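Local coordinates for N-acetyltransferase domain-containing protein (Xanthomonas campestris pv. campestris, PDB 2OZH), which probably transfers an acyl group, most likely acetyl, as a putative acetyltransferase of the GNAT family, at residues S12-I16 against G17-R21; A36-Q39 against R40-H44; G50-G54 against R55-F59. One frame throughout, in Å; residues are numbered along the deposited sequence.

Contact 1 of 3, residues S12-I16 against G17-R21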
ATOM      1  N   SER A  12       6.844  19.151  -5.249  1.00 10.17           N
ATOM      2  CA  SER A  12       6.647  20.566  -5.506  1.00 10.80           C
ATOM      3  C   SER A  12       6.516  20.923  -6.985  1.00 10.91           C
ATOM      4  O   SER A  12       5.951  21.977  -7.301  1.00 12.00           O
ATOM      5  CB  SER A  12       7.737  21.420  -4.857  1.00 11.62           C
ATOM      6  OG  SER A  12       8.977  21.236  -5.506  1.00 14.05           O
ATOM      7  N   LEU A  13       7.052  20.094  -7.868  1.00 10.71           N
ATOM      8  CA  LEU A  13       6.942  20.301  -9.313  1.00  9.17           C
ATOM      9  C   LEU A  13       5.602  19.831  -9.876  1.00 10.68           C
ATOM     10  O   LEU A  13       5.223  20.260 -10.965  1.00 10.52           O
ATOM     11  CB  LEU A  13       8.042  19.551 -10.041  1.00 10.78           C
ATOM     12  CG  LEU A  13       9.408  20.206  -9.891  1.00 11.14           C
ATOM     13  CD1 LEU A  13      10.529  19.200 -10.144  1.00 12.70           C
ATOM     14  CD2 LEU A  13       9.544  21.372 -10.833  1.00 11.63           C
ATOM     15  N   LEU A  14       4.857  18.997  -9.154  1.00 10.56           N
ATOM     16  CA  LEU A  14       3.610  18.458  -9.709  1.00 10.58           C
ATOM     17  C   LEU A  14       2.591  19.554  -9.972  1.00 10.68           C
ATOM     18  O   LEU A  14       2.475  20.514  -9.189  1.00 11.24           O
ATOM     19  CB  LEU A  14       3.012  17.430  -8.757  1.00 10.60           C
ATOM     20  CG  LEU A  14       3.838  16.164  -8.516  1.00 12.18           C
ATOM     21  CD1 LEU A  14       3.210  15.366  -7.388  1.00 10.88           C
ATOM     22  CD2 LEU A  14       3.962  15.323  -9.776  1.00 10.90           C
ATOM     23  N   ASP A  15       1.813  19.364 -11.025  1.00 10.22           N
ATOM     24  CA  ASP A  15       0.686  20.234 -11.357  1.00  9.81           C
ATOM     25  C   ASP A  15      -0.543  19.560 -10.760  1.00 10.13           C
ATOM     26  O   ASP A  15      -1.160  18.694 -11.370  1.00 10.37           O
ATOM     27  CB  ASP A  15       0.604  20.402 -12.871  1.00  9.75           C
ATOM     28  CG  ASP A  15      -0.498  21.356 -13.325  1.00 10.20           C
ATOM     29  OD1 ASP A  15      -1.440  21.589 -12.534  1.00 11.15           O
ATOM     30  OD2 ASP A  15      -0.410  21.812 -14.493  1.00 11.32           O
ATOM     31  N   ILE A  16      -0.879  19.917  -9.523  1.00 10.51           N
ATOM     32  CA  ILE A  16      -1.930  19.244  -8.785  1.00 10.45           C
ATOM     33  C   ILE A  16      -3.261  19.414  -9.488  1.00 10.75           C
ATOM     34  O   ILE A  16      -4.052  18.470  -9.533  1.00 11.29           O
ATOM     35  CB  ILE A  16      -1.994  19.749  -7.309  1.00 12.14           C
ATOM     36  CG1 ILE A  16      -0.637  19.607  -6.601  1.00 14.07           C
ATOM     37  CG2 ILE A  16      -3.096  19.039  -6.559  1.00 14.71           C
ATOM     38  CD1 ILE A  16      -0.140  18.203  -6.422  1.00 14.88           C
ATOM     39  N   GLY A  17      -3.532  20.594 -10.034  1.00 11.03           N
ATOM     40  CA  GLY A  17      -4.803  20.802 -10.720  1.00 10.30           C
ATOM     41  C   GLY A  17      -4.936  19.912 -11.922  1.00 11.44           C
ATOM     42  O   GLY A  17      -6.013  19.364 -12.192  1.00 11.58           O
ATOM     43  N   LEU A  18      -3.868  19.787 -12.708  1.00 10.42           N
ATOM     44  CA  LEU A  18      -3.904  18.865 -13.845  1.00  9.70           C
ATOM     45  C   LEU A  18      -4.175  17.433 -13.397  1.00  9.61           C
ATOM     46  O   LEU A  18      -4.946  16.701 -14.041  1.00 10.63           O
ATOM     47  CB  LEU A  18      -2.567  18.916 -14.605  1.00 10.43           C
ATOM     48  CG  LEU A  18      -2.396  17.882 -15.718  1.00 13.19           C
ATOM     49  CD1 LEU A  18      -3.213  18.185 -16.921  1.00 14.74           C
ATOM     50  CD2 LEU A  18      -0.926  17.699 -16.067  1.00 17.47           C
ATOM     51  N   ILE A  19      -3.500  16.990 -12.340  1.00 10.08           N
ATOM     52  CA  ILE A  19      -3.666  15.646 -11.872  1.00 10.31           C
ATOM     53  C   ILE A  19      -5.098  15.454 -11.394  1.00 10.13           C
ATOM     54  O   ILE A  19      -5.720  14.436 -11.662  1.00 10.91           O
ATOM     55  CB  ILE A  19      -2.644  15.334 -10.750  1.00 10.71           C
ATOM     56  CG1 ILE A  19      -1.222  15.351 -11.284  1.00 10.46           C
ATOM     57  CG2 ILE A  19      -2.966  14.002 -10.079  1.00 10.96           C
ATOM     58  CD1 ILE A  19      -0.205  15.489 -10.166  1.00 12.07           C
ATOM     59  N   HIS A  20      -5.604  16.384 -10.605  1.00 10.22           N
ATOM     60  CA  HIS A  20      -6.970  16.324 -10.131  1.00  9.63           C
ATOM     61  C   HIS A  20      -7.970  16.245 -11.273  1.00 10.35           C
ATOM     62  O   HIS A  20      -8.861  15.385 -11.276  1.00 11.07           O
ATOM     63  CB  HIS A  20      -7.259  17.545  -9.255  1.00 10.06           C
ATOM     64  CG  HIS A  20      -8.679  17.683  -8.808  1.00 10.04           C
ATOM     65  ND1 HIS A  20      -9.273  18.923  -8.701  1.00 11.32           N
ATOM     66  CD2 HIS A  20      -9.608  16.770  -8.447  1.00 12.13           C
ATOM     67  CE1 HIS A  20     -10.532  18.750  -8.306  1.00 12.28           C
ATOM     68  NE2 HIS A  20     -10.750  17.457  -8.111  1.00 11.75           N
ATOM     69  N   ARG A  21      -7.864  17.131 -12.245  1.00 10.11           N
ATOM     70  CA  ARG A  21      -8.809  17.108 -13.366  1.00  9.99           C
ATOM     71  C   ARG A  21      -8.736  15.791 -14.113  1.00 10.59           C
ATOM     72  O   ARG A  21      -9.750  15.205 -14.474  1.00 10.67           O
ATOM     73  CB  ARG A  21      -8.525  18.290 -14.313  1.00  9.96           C
ATOM     74  CG  ARG A  21      -8.822  19.662 -13.701  1.00 11.95           C
ATOM     75  CD  ARG A  21      -8.067  20.874 -14.446  1.00 13.39           C
ATOM     76  NE  ARG A  21      -8.140  22.033 -13.562  1.00 12.02           N
ATOM     77  CZ  ARG A  21      -7.156  22.745 -13.094  1.00 11.53           C
ATOM     78  NH1 ARG A  21      -5.893  22.594 -13.532  1.00 12.88           N
ATOM     79  NH2 ARG A  21      -7.417  23.615 -12.138  1.00 13.34           N
TER
HETATM   80  O   HOH W   1      -3.229  23.585 -12.644  1.00 13.19           O
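D15 turns its carboxylate back over the start of the helix and accepts a bond from the backbone of L18. CG stands anti to the backbone N of D15 (chi1 -177°), which carries D15 OD1 to 3.0 Å from L18 N. The N-H points almost straight at the oxygen, at 168°. It meets OD1 from above the carboxylate plane, 63° out of it. The two side chains run at about a right angle, and D15 CG rests 3.4 Å from L18 CB. This is an N-cap: D15 sits just ahead of helix 16-26, the first helix of the chain. OD1 also accepts a hydrogen bond from a water, and that water accepts from R21 NH1, at the edge of the guanidinium and in its plane. The D15 and R21 charges are thus linked through water, with D15 OD1 and R21 NH1 4.7 Å apart. The main chain of D15 is used too, since I19 N donates to D15 O at 3.1 Å. H20 N then donates to I16 O at 2.8 Å. I19 places CG1 beside its own backbone N, and I19 CD1 lies 4.0 Å from L14 CB. L14 and I19 also both touch F59 of strand 55-64.

Contact 2 of 3, residues A36-Q39 against R40-H44. With EDO (1,2-ethanediol), chain G.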
ATOM      1  N   ALA A  36      -9.077  17.717  -2.336  1.00 11.89           N
ATOM      2  CA  ALA A  36      -8.410  17.567  -1.048  1.00 13.54           C
ATOM      3  C   ALA A  36      -7.866  16.177  -0.895  1.00 12.90           C
ATOM      4  O   ALA A  36      -6.809  15.986  -0.259  1.00 13.34           O
ATOM      5  CB  ALA A  36      -9.377  17.891   0.094  1.00 14.48           C
ATOM      6  N   LEU A  37      -8.526  15.172  -1.469  1.00 12.65           N
ATOM      7  CA  LEU A  37      -8.035  13.807  -1.396  1.00 12.89           C
ATOM      8  C   LEU A  37      -6.856  13.615  -2.317  1.00 12.32           C
ATOM      9  O   LEU A  37      -5.926  12.871  -2.017  1.00 13.22           O
ATOM     10  CB  LEU A  37      -9.104  12.750  -1.707  1.00 15.72           C
ATOM     11  CG  LEU A  37     -10.141  12.497  -0.658  1.00 18.88           C
ATOM     12  CD1 LEU A  37     -10.912  11.229  -1.034  1.00 16.59           C
ATOM     13  CD2 LEU A  37      -9.488  12.356   0.746  1.00 18.55           C
ATOM     14  N   VAL A  38      -6.899  14.228  -3.502  1.00 11.78           N
ATOM     15  CA  VAL A  38      -5.738  14.179  -4.407  1.00 11.00           C
ATOM     16  C   VAL A  38      -4.525  14.748  -3.696  1.00 11.31           C
ATOM     17  O   VAL A  38      -3.456  14.145  -3.726  1.00 11.75           O
ATOM     18  CB  VAL A  38      -6.041  14.946  -5.725  1.00 11.10           C
ATOM     19  CG1 VAL A  38      -4.789  15.048  -6.585  1.00 12.67           C
ATOM     20  CG2 VAL A  38      -7.143  14.239  -6.497  1.00 12.95           C
ATOM     21  N   GLN A  39      -4.669  15.909  -3.080  1.00 11.08           N
ATOM     22  CA  GLN A  39      -3.553  16.537  -2.416  1.00 11.03           C
ATOM     23  C   GLN A  39      -3.036  15.687  -1.272  1.00 10.73           C
ATOM     24  O   GLN A  39      -1.815  15.482  -1.158  1.00 11.98           O
ATOM     25  CB  GLN A  39      -3.911  17.919  -1.894  1.00 12.91           C
ATOM     26  CG  GLN A  39      -2.687  18.656  -1.322  1.00 15.38           C
ATOM     27  CD  GLN A  39      -1.705  19.121  -2.364  1.00 17.95           C
ATOM     28  OE1 GLN A  39      -2.043  19.979  -3.191  1.00 18.37           O
ATOM     29  NE2 GLN A  39      -0.493  18.603  -2.331  1.00 16.34           N
ATOM     30  N   ARG A  40      -3.946  15.183  -0.437  1.00 11.24           N
ATOM     31  CA  ARG A  40      -3.523  14.343   0.682  1.00 10.84           C
ATOM     32  C   ARG A  40      -2.817  13.079   0.193  1.00 11.65           C
ATOM     33  O   ARG A  40      -1.777  12.674   0.728  1.00 12.24           O
ATOM     34  CB  ARG A  40      -4.725  14.003   1.549  1.00 12.30           C
ATOM     35  CG  ARG A  40      -4.386  13.208   2.799  1.00 13.46           C
ATOM     36  CD  ARG A  40      -5.557  13.132   3.783  1.00 17.93           C
ATOM     37  NE  ARG A  40      -5.984  14.485   4.127  1.00 24.04           N
ATOM     38  CZ  ARG A  40      -7.177  15.032   3.872  1.00 25.12           C
ATOM     39  NH1 ARG A  40      -8.170  14.343   3.339  1.00 27.18           N
ATOM     40  NH2 ARG A  40      -7.386  16.310   4.205  1.00 33.24           N
ATOM     41  N   ALA A  41      -3.377  12.455  -0.826  1.00 11.01           N
ATOM     42  CA  ALA A  41      -2.780  11.254  -1.374  1.00 11.04           C
ATOM     43  C   ALA A  41      -1.366  11.526  -1.824  1.00 11.01           C
ATOM     44  O   ALA A  41      -0.437  10.768  -1.525  1.00 11.90           O
ATOM     45  CB  ALA A  41      -3.612  10.750  -2.561  1.00 12.51           C
ATOM     46  N   ILE A  42      -1.164  12.604  -2.582  1.00 10.96           N
ATOM     47  CA  ILE A  42       0.151  12.958  -3.082  1.00 10.62           C
ATOM     48  C   ILE A  42       1.126  13.222  -1.943  1.00 10.89           C
ATOM     49  O   ILE A  42       2.278  12.773  -1.994  1.00 11.64           O
ATOM     50  CB  ILE A  42      -0.002  14.157  -4.065  1.00 12.03           C
ATOM     51  CG1 ILE A  42      -0.561  13.638  -5.396  1.00 12.37           C
ATOM     52  CG2 ILE A  42       1.304  14.913  -4.247  1.00 11.83           C
ATOM     53  CD1 ILE A  42      -0.975  14.718  -6.379  1.00 14.03           C
ATOM     54  N   ASP A  43       0.642  13.924  -0.912  1.00 10.93           N
ATOM     55  CA  ASP A  43       1.488  14.273   0.221  1.00 10.80           C
ATOM     56  C   ASP A  43       2.033  13.029   0.919  1.00 10.88           C
ATOM     57  O   ASP A  43       3.124  13.066   1.500  1.00 14.05           O
ATOM     58  CB  ASP A  43       0.718  15.097   1.228  1.00 12.22           C
ATOM     59  CG  ASP A  43       0.408  16.512   0.762  1.00 15.98           C
ATOM     60  OD1 ASP A  43       0.967  16.988  -0.223  1.00 16.51           O
ATOM     61  OD2 ASP A  43      -0.413  17.151   1.464  1.00 17.42           O
ATOM     62  N   HIS A  44       1.332  11.910   0.813  1.00 11.00           N
ATOM     63  CA  HIS A  44       1.718  10.676   1.518  1.00 11.15           C
ATOM     64  C   HIS A  44       2.140   9.549   0.609  1.00 11.94           C
ATOM     65  O   HIS A  44       2.169   8.379   1.003  1.00 12.98           O
ATOM     66  CB  HIS A  44       0.581  10.245   2.447  1.00 10.75           C
ATOM     67  CG  HIS A  44       0.324  11.230   3.517  1.00 11.29           C
ATOM     68  ND1 HIS A  44       1.132  11.332   4.626  1.00 14.74           N
ATOM     69  CD2 HIS A  44      -0.615  12.204   3.616  1.00 13.12           C
ATOM     70  CE1 HIS A  44       0.675  12.318   5.380  1.00 16.45           C
ATOM     71  NE2 HIS A  44      -0.370  12.869   4.790  1.00 17.57           N
TER
HETATM   72  C1  EDO G 303      -2.175  12.820   8.537  1.00 45.88           C
HETATM   73  O1  EDO G 303      -0.915  12.163   8.366  1.00 51.60           O
HETATM   74  C2  EDO G 303      -3.070  12.463   7.360  1.00 41.69           C
HETATM   75  O2  EDO G 303      -3.171  13.575   6.472  1.00 45.94           O
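Q39 and D43 lie one helical turn apart and join through their side chains. The Q39 chain leaves with CG anti to its backbone N and then bends at chi2 (72°). The bend brings Q39 NE2 to 3.0 Å from D43 OD1, a hydrogen bond. The carboxylate oxygen lies close to the amide plane of Q39, but the N-H meets OD1 from above the carboxylate plane. The two flat groups are turned 34° against each other. V38 and I42 form a second pair on the same helix, 35-43. They lie side by side and point the same way, with V38 CG1 3.8 Å from I42 CD1. Both pack on helix 16-26, V38 on H20 and I42 on I16 and I19. R40 takes another course. Its chain is bent at chi3 (-56°), and the guanidinium swings back along the helix. R40 NH1 comes to 3.5 Å from L37 CD2, which lies at the guanidinium edge. A36 O stands over one face, offset toward the rim. Beneath these side chains run ordinary helical bonds, such as A41 N to L37 O at 2.8 Å. H44 is the first residue to leave the helical backbone angles. H44 NE2 makes a weak hydrogen bond of 3.3 Å with O2 of a 1,2-ethanediol. The H44 ring also meets Y66 of the second subunit edge-to-face, and R40 packs on that same Y66. The Q39-D43 bond thus ties one turn to the next, while V38 and I42 face the core and R40 and H44 the second subunit.

Contact 3 of 3, residues G50-G54 against R55-F59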
ATOM      1  N   GLY A  50       6.220  13.352 -14.945  1.00 11.20           N
ATOM      2  CA  GLY A  50       6.943  13.540 -16.177  1.00 10.81           C
ATOM      3  C   GLY A  50       6.585  14.888 -16.789  1.00 10.13           C
ATOM      4  O   GLY A  50       5.418  15.266 -16.791  1.00 11.10           O
ATOM      5  N   PHE A  51       7.618  15.590 -17.222  1.00 11.13           N
ATOM      6  CA  PHE A  51       7.480  16.977 -17.661  1.00 11.01           C
ATOM      7  C   PHE A  51       8.190  17.205 -18.980  1.00 10.14           C
ATOM      8  O   PHE A  51       9.299  16.686 -19.184  1.00 11.87           O
ATOM      9  CB  PHE A  51       8.085  17.929 -16.623  1.00 11.39           C
ATOM     10  CG  PHE A  51       7.495  17.771 -15.240  1.00 10.86           C
ATOM     11  CD1 PHE A  51       7.980  16.808 -14.384  1.00 10.61           C
ATOM     12  CD2 PHE A  51       6.444  18.567 -14.808  1.00 12.64           C
ATOM     13  CE1 PHE A  51       7.460  16.641 -13.142  1.00 11.99           C
ATOM     14  CE2 PHE A  51       5.900  18.402 -13.570  1.00 13.27           C
ATOM     15  CZ  PHE A  51       6.395  17.470 -12.730  1.00 11.95           C
ATOM     16  N   VAL A  52       7.571  18.010 -19.829  1.00 10.69           N
ATOM     17  CA  VAL A  52       8.182  18.441 -21.083  1.00 11.09           C
ATOM     18  C   VAL A  52       7.916  19.935 -21.244  1.00 11.23           C
ATOM     19  O   VAL A  52       6.787  20.367 -21.198  1.00 11.61           O
ATOM     20  CB  VAL A  52       7.599  17.666 -22.288  1.00 13.98           C
ATOM     21  CG1 VAL A  52       8.208  18.182 -23.609  1.00 14.47           C
ATOM     22  CG2 VAL A  52       7.823  16.175 -22.122  1.00 14.71           C
ATOM     23  N   ASP A  53       8.976  20.696 -21.469  1.00 12.58           N
ATOM     24  CA  ASP A  53       8.882  22.124 -21.779  1.00 11.85           C
ATOM     25  C   ASP A  53       8.001  22.868 -20.776  1.00 11.33           C
ATOM     26  O   ASP A  53       7.176  23.720 -21.112  1.00 12.05           O
ATOM     27  CB  ASP A  53       8.403  22.341 -23.220  1.00 12.19           C
ATOM     28  CG  ASP A  53       9.384  21.811 -24.259  1.00 16.50           C
ATOM     29  OD1 ASP A  53      10.577  21.654 -23.979  1.00 17.38           O
ATOM     30  OD2 ASP A  53       8.916  21.564 -25.381  1.00 23.42           O
ATOM     31  N   GLY A  54       8.192  22.530 -19.512  1.00 11.63           N
ATOM     32  CA  GLY A  54       7.581  23.272 -18.440  1.00 11.22           C
ATOM     33  C   GLY A  54       6.203  22.841 -18.017  1.00 11.27           C
ATOM     34  O   GLY A  54       5.585  23.475 -17.160  1.00 11.53           O
ATOM     35  N   ARG A  55       5.672  21.796 -18.686  1.00 11.62           N
ATOM     36  CA  ARG A  55       4.339  21.310 -18.437  1.00 12.13           C
ATOM     37  C   ARG A  55       4.413  19.846 -18.013  1.00 10.22           C
ATOM     38  O   ARG A  55       5.221  19.094 -18.552  1.00 11.56           O
ATOM     39  CB  ARG A  55       3.504  21.371 -19.714  1.00 13.64           C
ATOM     40  CG  ARG A  55       2.786  22.693 -19.981  1.00 19.49           C
ATOM     41  CD  ARG A  55       3.640  23.866 -20.147  1.00 26.25           C
ATOM     42  NE  ARG A  55       4.632  23.825 -21.224  1.00 22.82           N
ATOM     43  CZ  ARG A  55       4.452  24.190 -22.494  1.00 20.59           C
ATOM     44  NH1 ARG A  55       3.277  24.648 -22.925  1.00 28.85           N
ATOM     45  NH2 ARG A  55       5.490  24.180 -23.298  1.00 17.50           N
ATOM     46  N   GLN A  56       3.534  19.456 -17.105  1.00 10.90           N
ATOM     47  CA  GLN A  56       3.414  18.039 -16.743  1.00  9.98           C
ATOM     48  C   GLN A  56       2.639  17.309 -17.839  1.00 11.43           C
ATOM     49  O   GLN A  56       1.590  17.753 -18.287  1.00 12.96           O
ATOM     50  CB  GLN A  56       2.725  17.876 -15.412  1.00 10.13           C
ATOM     51  CG  GLN A  56       2.786  16.421 -14.924  1.00 10.89           C
ATOM     52  CD  GLN A  56       2.337  16.196 -13.534  1.00 11.75           C
ATOM     53  OE1 GLN A  56       2.136  17.124 -12.764  1.00 11.94           O
ATOM     54  NE2 GLN A  56       2.247  14.909 -13.157  1.00 11.09           N
ATOM     55  N   VAL A  57       3.183  16.152 -18.228  1.00 11.09           N
ATOM     56  CA  VAL A  57       2.604  15.316 -19.278  1.00 11.34           C
ATOM     57  C   VAL A  57       2.265  13.905 -18.810  1.00 11.20           C
ATOM     58  O   VAL A  57       1.563  13.187 -19.529  1.00 10.85           O
ATOM     59  CB  VAL A  57       3.547  15.214 -20.488  1.00 12.06           C
ATOM     60  CG1 VAL A  57       3.814  16.634 -21.047  1.00 14.10           C
ATOM     61  CG2 VAL A  57       4.818  14.500 -20.186  1.00 13.95           C
ATOM     62  N   ALA A  58       2.746  13.481 -17.639  1.00 10.39           N
ATOM     63  CA  ALA A  58       2.543  12.089 -17.217  1.00 10.65           C
ATOM     64  C   ALA A  58       2.691  12.013 -15.719  1.00 10.29           C
ATOM     65  O   ALA A  58       3.265  12.908 -15.083  1.00 10.68           O
ATOM     66  CB  ALA A  58       3.552  11.173 -17.891  1.00 11.26           C
ATOM     67  N   PHE A  59       2.201  10.914 -15.132  1.00 10.20           N
ATOM     68  CA  PHE A  59       2.192  10.725 -13.692  1.00  9.70           C
ATOM     69  C   PHE A  59       2.147   9.246 -13.362  1.00  9.99           C
ATOM     70  O   PHE A  59       1.577   8.453 -14.101  1.00 11.18           O
ATOM     71  CB  PHE A  59       0.902  11.355 -13.138  1.00 10.94           C
ATOM     72  CG  PHE A  59       0.798  11.445 -11.618  1.00  9.92           C
ATOM     73  CD1 PHE A  59       1.727  12.150 -10.875  1.00  9.77           C
ATOM     74  CD2 PHE A  59      -0.239  10.834 -10.945  1.00 10.47           C
ATOM     75  CE1 PHE A  59       1.605  12.257  -9.496  1.00  9.87           C
ATOM     76  CE2 PHE A  59      -0.378  10.954  -9.606  1.00 11.70           C
ATOM     77  CZ  PHE A  59       0.511  11.677  -8.866  1.00 10.33           C
TER
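Strands 50-52 and 55-59 run antiparallel as a hairpin, closed by a type I' turn from V52 to R55, with a classic beta bulge where V57 and A58 both face G50. G50 O accepts from V57 N at 2.8 Å and, weakly, from A58 N. Nearer the turn, V52 N donates to R55 O at 2.9 Å, and R55 N donates back to V52 O. At the turn itself the R55 chain bends at chi2 and chi3 (61° and 59°) and folds over G54. R55 NE and NH2 grip D53 O side-on. Both come from the same face of the carbonyl plane, and D53 O lies close to the guanidinium plane. R55 NH2 stands 2.8 Å from D53 O; the NE bond is unusually short, and its exact geometry is doubtful. F51 and Q56 share one face of the sheet. Their ring and amide planes are 43° apart, and F51 CE2 lies 3.7 Å from Q56 CB. Q56 has CG anti to its backbone N, and the extended chain brings Q56 NE2 to 3.0 Å from A58 O. G50 N donates to A58 O at 3.0 Å, from the opposite face of its plane. The other amide atom, Q56 OE1, accepts from D15 N. V52 CG2 meets V57 CG2 at 3.9 Å, and both residues pack on Y86 of helix 86-96. The bonding implies that the buried Q56 amide is probably fixed in rotation, NE2 by A58 O and OE1 by D15 N.

In the fold
The three contacts follow one another along the chain, in the order 12-21, 36-44 and 50-59. They cover the start of helix 16-26, most of helix 35-43 and the hairpin of strands 46-52 and 55-64. In space contact 1 lies between the other two. Its centre is about 11 Å from that of contact 2 and about 10 Å from that of contact 3. The centres of contacts 2 and 3 are about 19 Å apart. L14 of contact 1 packs on I42 of contact 2, and L18 packs on Q56 of contact 3. I42 also reaches F59. Together the contacts lay both helices against one face of the mixed sheet in the GNAT domain.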